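Local coordinates for Alr1585 protein (Nostoc sp., PDB 5C2I), which probably uses a bound heme to oxidise dyes and other substrates with hydrogen peroxide, as a dye-decolorizing (DyP-type) peroxidase, at residues A[244-249]-A[460-465]; A[6-11]-A[233-238]. The protein carries 1 engineered substitution. All coordinates share one frame; numbering follows the deposited sequence.

Contact 1. Residues A[244-249]-A[460-465]; sequences GNTKDS and SISFLK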
loop_
_atom_site.group_PDB
_atom_site.type_symbol
_atom_site.label_atom_id
_atom_site.label_comp_id
_atom_site.label_asym_id
_atom_site.label_seq_id
_atom_site.Cartn_x
_atom_site.Cartn_y
_atom_site.Cartn_z
ATOM N N GLY A 244 -18.444 16.870 41.565
ATOM C CA GLY A 244 -19.094 17.337 40.338
ATOM C C GLY A 244 -20.093 18.442 40.635
ATOM O O GLY A 244 -20.485 18.604 41.767
ATOM N N ASN A 245 -20.518 19.202 39.625
ATOM C CA ASN A 245 -21.449 20.323 39.802
ATOM C C ASN A 245 -22.805 20.170 39.087
ATOM O O ASN A 245 -23.514 21.185 38.875
ATOM C CB ASN A 245 -20.770 21.549 39.247
ATOM C CG ASN A 245 -19.587 21.921 40.087
ATOM O OD1 ASN A 245 -19.683 21.911 41.341
ATOM N ND2 ASN A 245 -18.487 22.279 39.446
ATOM N N THR A 246 -23.182 18.948 38.699
ATOM C CA THR A 246 -24.476 18.724 38.007
ATOM C C THR A 246 -25.170 17.665 38.798
ATOM O O THR A 246 -24.591 17.103 39.758
ATOM C CB THR A 246 -24.375 18.286 36.521
ATOM O OG1 THR A 246 -23.978 16.908 36.411
ATOM C CG2 THR A 246 -23.378 19.163 35.735
ATOM N N LYS A 247 -26.434 17.413 38.444
ATOM C CA LYS A 247 -27.195 16.381 39.137
ATOM C C LYS A 247 -26.664 14.985 38.730
ATOM O O LYS A 247 -26.937 13.996 39.395
ATOM C CB LYS A 247 -28.694 16.478 38.827
ATOM C CG LYS A 247 -29.381 17.770 39.232
ATOM C CD LYS A 247 -29.278 17.999 40.709
ATOM C CE LYS A 247 -30.174 19.174 41.073
ATOM N NZ LYS A 247 -29.586 19.962 42.179
ATOM N N ASP A 248 -25.920 14.933 37.630
ATOM C CA ASP A 248 -25.508 13.698 37.034
ATOM C C ASP A 248 -24.040 13.746 36.638
ATOM O O ASP A 248 -23.703 13.460 35.513
ATOM C CB ASP A 248 -26.432 13.457 35.813
ATOM C CG ASP A 248 -27.766 12.868 36.199
ATOM O OD1 ASP A 248 -27.836 12.144 37.221
ATOM O OD2 ASP A 248 -28.728 13.069 35.458
ATOM N N SER A 249 -23.176 14.086 37.583
ATOM C CA SER A 249 -21.718 14.176 37.353
ATOM C C SER A 249 -20.997 12.911 37.771
ATOM O O SER A 249 -20.945 12.579 38.976
ATOM C CB SER A 249 -21.144 15.330 38.176
ATOM O OG SER A 249 -21.632 16.574 37.696
ATOM N N SER A 460 -15.447 14.303 36.649
ATOM C CA SER A 460 -16.458 14.929 35.815
ATOM C C SER A 460 -15.862 16.198 35.239
ATOM O O SER A 460 -14.932 16.799 35.829
ATOM C CB SER A 460 -17.706 15.258 36.655
ATOM O OG SER A 460 -17.443 16.256 37.637
ATOM N N ILE A 461 -16.357 16.582 34.075
ATOM C CA ILE A 461 -15.867 17.744 33.373
ATOM C C ILE A 461 -16.166 19.049 34.150
ATOM O O ILE A 461 -15.283 19.912 34.250
ATOM C CB ILE A 461 -16.410 17.786 31.929
ATOM C CG1 ILE A 461 -15.796 16.590 31.159
ATOM C CG2 ILE A 461 -16.087 19.126 31.280
ATOM C CD1 ILE A 461 -16.424 16.310 29.808
ATOM N N SER A 462 -17.348 19.143 34.742
ATOM C CA SER A 462 -17.736 20.330 35.525
ATOM C C SER A 462 -16.795 20.554 36.695
ATOM O O SER A 462 -16.416 21.704 36.979
ATOM C CB SER A 462 -19.209 20.261 35.998
ATOM O OG SER A 462 -19.448 19.117 36.826
ATOM N N PHE A 463 -16.372 19.494 37.363
ATOM C CA PHE A 463 -15.391 19.631 38.424
ATOM C C PHE A 463 -14.134 20.334 37.912
ATOM O O PHE A 463 -13.646 21.317 38.534
ATOM C CB PHE A 463 -15.026 18.302 39.033
ATOM C CG PHE A 463 -13.799 18.329 39.885
ATOM C CD1 PHE A 463 -13.821 18.878 41.163
ATOM C CD2 PHE A 463 -12.624 17.740 39.464
ATOM C CE1 PHE A 463 -12.705 18.892 41.980
ATOM C CE2 PHE A 463 -11.475 17.729 40.292
ATOM C CZ PHE A 463 -11.506 18.319 41.544
ATOM N N LEU A 464 -13.629 19.867 36.781
ATOM C CA LEU A 464 -12.410 20.397 36.224
ATOM C C LEU A 464 -12.560 21.834 35.723
ATOM O O LEU A 464 -11.638 22.655 35.867
ATOM C CB LEU A 464 -11.902 19.464 35.119
ATOM C CG LEU A 464 -11.564 18.028 35.546
ATOM C CD1 LEU A 464 -11.306 17.148 34.361
ATOM C CD2 LEU A 464 -10.362 18.052 36.490
ATOM N N LYS A 465 -13.700 22.140 35.127
ATOM C CA LYS A 465 -13.931 23.468 34.601
ATOM C C LYS A 465 -14.095 24.562 35.664
ATOM O O LYS A 465 -14.010 25.725 35.314
ATOM C CB LYS A 465 -15.191 23.484 33.741
ATOM C CG LYS A 465 -15.073 22.799 32.392
ATOM C CD LYS A 465 -16.313 23.146 31.572
ATOM C CE LYS A 465 -16.271 22.505 30.212
ATOM N NZ LYS A 465 -17.452 22.963 29.423
#

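Contact 2. Residues A[6-11]-A[233-238]; sequences DLKNLP and PLDSIL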
loop_
_atom_site.group_PDB
_atom_site.type_symbol
_atom_site.label_atom_id
_atom_site.label_comp_id
_atom_site.label_asym_id
_atom_site.label_seq_id
_atom_site.Cartn_x
_atom_site.Cartn_y
_atom_site.Cartn_z
ATOM N N ASP A 6 -31.506 3.003 37.757
ATOM C CA ASP A 6 -30.991 3.396 36.439
ATOM C C ASP A 6 -29.512 3.022 36.300
ATOM O O ASP A 6 -29.014 2.784 35.186
ATOM C CB ASP A 6 -31.121 4.898 36.218
ATOM C CG ASP A 6 -32.557 5.382 36.233
ATOM O OD1 ASP A 6 -33.397 4.759 35.566
ATOM O OD2 ASP A 6 -32.813 6.402 36.893
ATOM N N LEU A 7 -28.808 3.009 37.422
ATOM C CA LEU A 7 -27.379 2.738 37.392
ATOM C C LEU A 7 -27.082 1.242 37.484
ATOM O O LEU A 7 -26.035 0.794 37.014
ATOM C CB LEU A 7 -26.698 3.443 38.551
ATOM C CG LEU A 7 -26.496 4.942 38.461
ATOM C CD1 LEU A 7 -25.789 5.348 39.737
ATOM C CD2 LEU A 7 -25.708 5.392 37.253
ATOM N N LYS A 8 -27.985 0.481 38.093
ATOM C CA LYS A 8 -27.817 -0.961 38.244
ATOM C C LYS A 8 -28.330 -1.762 37.067
ATOM O O LYS A 8 -28.089 -2.956 37.013
ATOM C CB LYS A 8 -28.506 -1.453 39.518
ATOM C CG LYS A 8 -27.735 -1.105 40.770
ATOM C CD LYS A 8 -28.388 -1.643 42.021
ATOM C CE LYS A 8 -27.781 -1.067 43.286
ATOM N NZ LYS A 8 -26.606 -1.841 43.749
ATOM N N ASN A 9 -29.058 -1.131 36.150
ATOM C CA ASN A 9 -29.693 -1.843 35.036
ATOM C C ASN A 9 -29.544 -1.129 33.704
ATOM O O ASN A 9 -30.179 -0.089 33.489
ATOM C CB ASN A 9 -31.205 -1.974 35.266
ATOM C CG ASN A 9 -31.534 -2.751 36.514
ATOM O OD1 ASN A 9 -31.449 -3.964 36.520
ATOM N ND2 ASN A 9 -31.896 -2.053 37.577
ATOM N N LEU A 10 -28.765 -1.694 32.805
ATOM C CA LEU A 10 -28.578 -1.100 31.484
ATOM C C LEU A 10 -29.857 -1.312 30.674
ATOM O O LEU A 10 -30.437 -2.384 30.724
ATOM C CB LEU A 10 -27.385 -1.755 30.786
ATOM C CG LEU A 10 -26.805 -1.009 29.581
ATOM C CD1 LEU A 10 -26.078 0.262 30.063
ATOM C CD2 LEU A 10 -25.887 -1.910 28.786
ATOM N N PRO A 11 -30.287 -0.303 29.915
ATOM C CA PRO A 11 -31.352 -0.608 28.967
ATOM C C PRO A 11 -30.988 -1.768 27.990
ATOM O O PRO A 11 -29.806 -2.038 27.717
ATOM C CB PRO A 11 -31.541 0.695 28.197
ATOM C CG PRO A 11 -30.880 1.753 29.000
ATOM C CD PRO A 11 -29.785 1.077 29.778
ATOM N N PRO A 233 -23.983 -3.147 33.706
ATOM C CA PRO A 233 -24.677 -1.974 34.246
ATOM C C PRO A 233 -23.707 -0.827 34.385
ATOM O O PRO A 233 -22.504 -1.040 34.578
ATOM C CB PRO A 233 -25.162 -2.457 35.608
ATOM C CG PRO A 233 -24.205 -3.510 36.000
ATOM C CD PRO A 233 -23.745 -4.169 34.722
ATOM N N LEU A 234 -24.222 0.386 34.358
ATOM C CA LEU A 234 -23.389 1.560 34.521
ATOM C C LEU A 234 -22.607 1.586 35.825
ATOM O O LEU A 234 -21.506 2.089 35.834
ATOM C CB LEU A 234 -24.179 2.861 34.348
ATOM C CG LEU A 234 -24.634 3.178 32.914
ATOM C CD1 LEU A 234 -25.493 4.437 32.971
ATOM C CD2 LEU A 234 -23.470 3.384 31.987
ATOM N N ASP A 235 -23.160 1.019 36.884
ATOM C CA ASP A 235 -22.451 1.006 38.168
ATOM C C ASP A 235 -21.258 0.057 38.240
ATOM O O ASP A 235 -20.542 0.055 39.245
ATOM C CB ASP A 235 -23.408 0.826 39.352
ATOM C CG ASP A 235 -23.979 -0.543 39.469
ATOM O OD1 ASP A 235 -23.702 -1.444 38.680
ATOM O OD2 ASP A 235 -24.716 -0.741 40.424
ATOM N N SER A 236 -21.001 -0.688 37.159
ATOM C CA SER A 236 -19.795 -1.475 37.055
ATOM C C SER A 236 -18.619 -0.664 36.478
ATOM O O SER A 236 -17.484 -1.144 36.449
ATOM C CB SER A 236 -20.002 -2.745 36.236
ATOM O OG SER A 236 -20.114 -2.354 34.872
ATOM N N ILE A 237 -18.878 0.574 36.078
ATOM C CA ILE A 237 -17.818 1.410 35.546
ATOM C C ILE A 237 -17.855 2.873 36.054
ATOM O O ILE A 237 -16.791 3.492 36.184
ATOM C CB ILE A 237 -17.816 1.348 33.988
ATOM C CG1 ILE A 237 -16.556 1.925 33.386
ATOM C CG2 ILE A 237 -19.053 2.029 33.373
ATOM C CD1 ILE A 237 -16.397 1.666 31.895
ATOM N N LEU A 238 -19.048 3.420 36.299
ATOM C CA LEU A 238 -19.172 4.798 36.769
ATOM C C LEU A 238 -19.326 4.923 38.271
ATOM O O LEU A 238 -19.932 4.089 38.887
ATOM C CB LEU A 238 -20.364 5.483 36.081
ATOM C CG LEU A 238 -20.336 5.481 34.555
ATOM C CD1 LEU A 238 -21.443 6.346 34.008
ATOM C CD2 LEU A 238 -18.994 5.937 34.006
HETATM O O HOH W 1 -26.939 0.870 33.866
#

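Contact 1. Residues A[244-249]-A[460-465]
S462 meets N245 where the loop 244-249 comes down on the first turn of helix 461-465. S462 CB packs against N245 CB at 3.8 Å, with N245 N a little farther off. The next atom is OG. With chi1 60° it sits between the backbone N and the carbonyl carbon of its own residue. There it accepts a fairly straight bond from the backbone N of N245, 3.0 Å from N to OG, with an angle of 165° at the hydrogen. The same OG is hydrogen-bonded to OD2 of D29, at the end of helix 24-29. T246 CG2 lies 4.1 Å from S462 OG.

The side chain of N245 reaches the backbone of S462. Its ND2 gives a weak, bent bond to S462 O, 3.3 Å away. This carbonyl also binds the hydroxyl of T466.

S460, the residue just before the helix, is the second to carry the contact. Its OG touches G244 CA at 3.3 Å and is hydrogen-bonded to D241 OD2. Its CB lies 3.8 Å from S249 CB. S249 OG binds D29 OD2 as well, so one carboxylate oxygen holds a serine from each segment. S249 OG also accepts from N and OG1 of T246, which ties the loop to itself. T246 OG1 in turn accepts from D248 N, an ST turn.

S460 OG accepts a weak bond from F463 N. S460 is thus the N-cap of helix 461-465, set against the loop of the antiparallel hairpin 239-240/250-261.

Contact 2. Residues A[6-11]-A[233-238]
The backbone of L7 meets that of D235, and this is the direct hydrogen bond between the two segments. D235 N donates to L7 O at 2.9 Å, with an angle of 148° at the hydrogen. A water adds a second polar link: it donates to D6 O and accepts from L234 N, 2.8 Å from that nitrogen. D6 O is also bound by the hydroxyl of Y23. Of the two carbonyls at the end of helix 4-8, L7 O takes D235 N directly, and D6 O reaches L234 N through the water.

Charge plays a smaller part. K8 and D235 cross obliquely, and K8 NZ makes only a long salt bridge to D235 OD2, at 4.0 Å. E4 is another weak, long partner of this ammonium. The aliphatic chain comes nearer than the charge, with K8 CG 3.1 Å from the same OD2.

The apolar contacts centre on L234. L7 and L234 cross at about a right angle, with L7 CD2 4.1 Å from L234 CB. L10 CD1 reaches L234 CG at 4.3 Å, so L234 is touched by two leucines.

A separate van der Waals contact sets P233 CB against the carbonyl oxygen K8 O, at 3.3 Å.

Inside 233-238, P233 O accepts from both N and OG of S236, and the OG bond runs nearly along the C=O axis. Both bonds close the turn on P233 O. The whole is a helix C-terminus docked on a short 3-10 turn, packing the N-terminal segment against the loop before strand 239-240.

Overall arrangement
Contact 1 is partly buried, while contact 2 lies nearer the surface although its centre is closer to the middle of the chain. Their centres are 19 Å apart and they do not touch. Both involve loops next to strand 239-240: 233-238 precedes it and 244-249 follows it. Each loop receives a chain end, the N-terminal helix in contact 2 and the C-terminal helix in contact 1. Their chemistry differs. Contact 1 is a network of serine hydroxyls and backbone groups, with D29 binding S249 and S462 and D241 binding S460. Contact 2 combines leucine and proline packing with backbone and water bonds and a long ion pair. The side chain of P233 is about 14 Å from the heme.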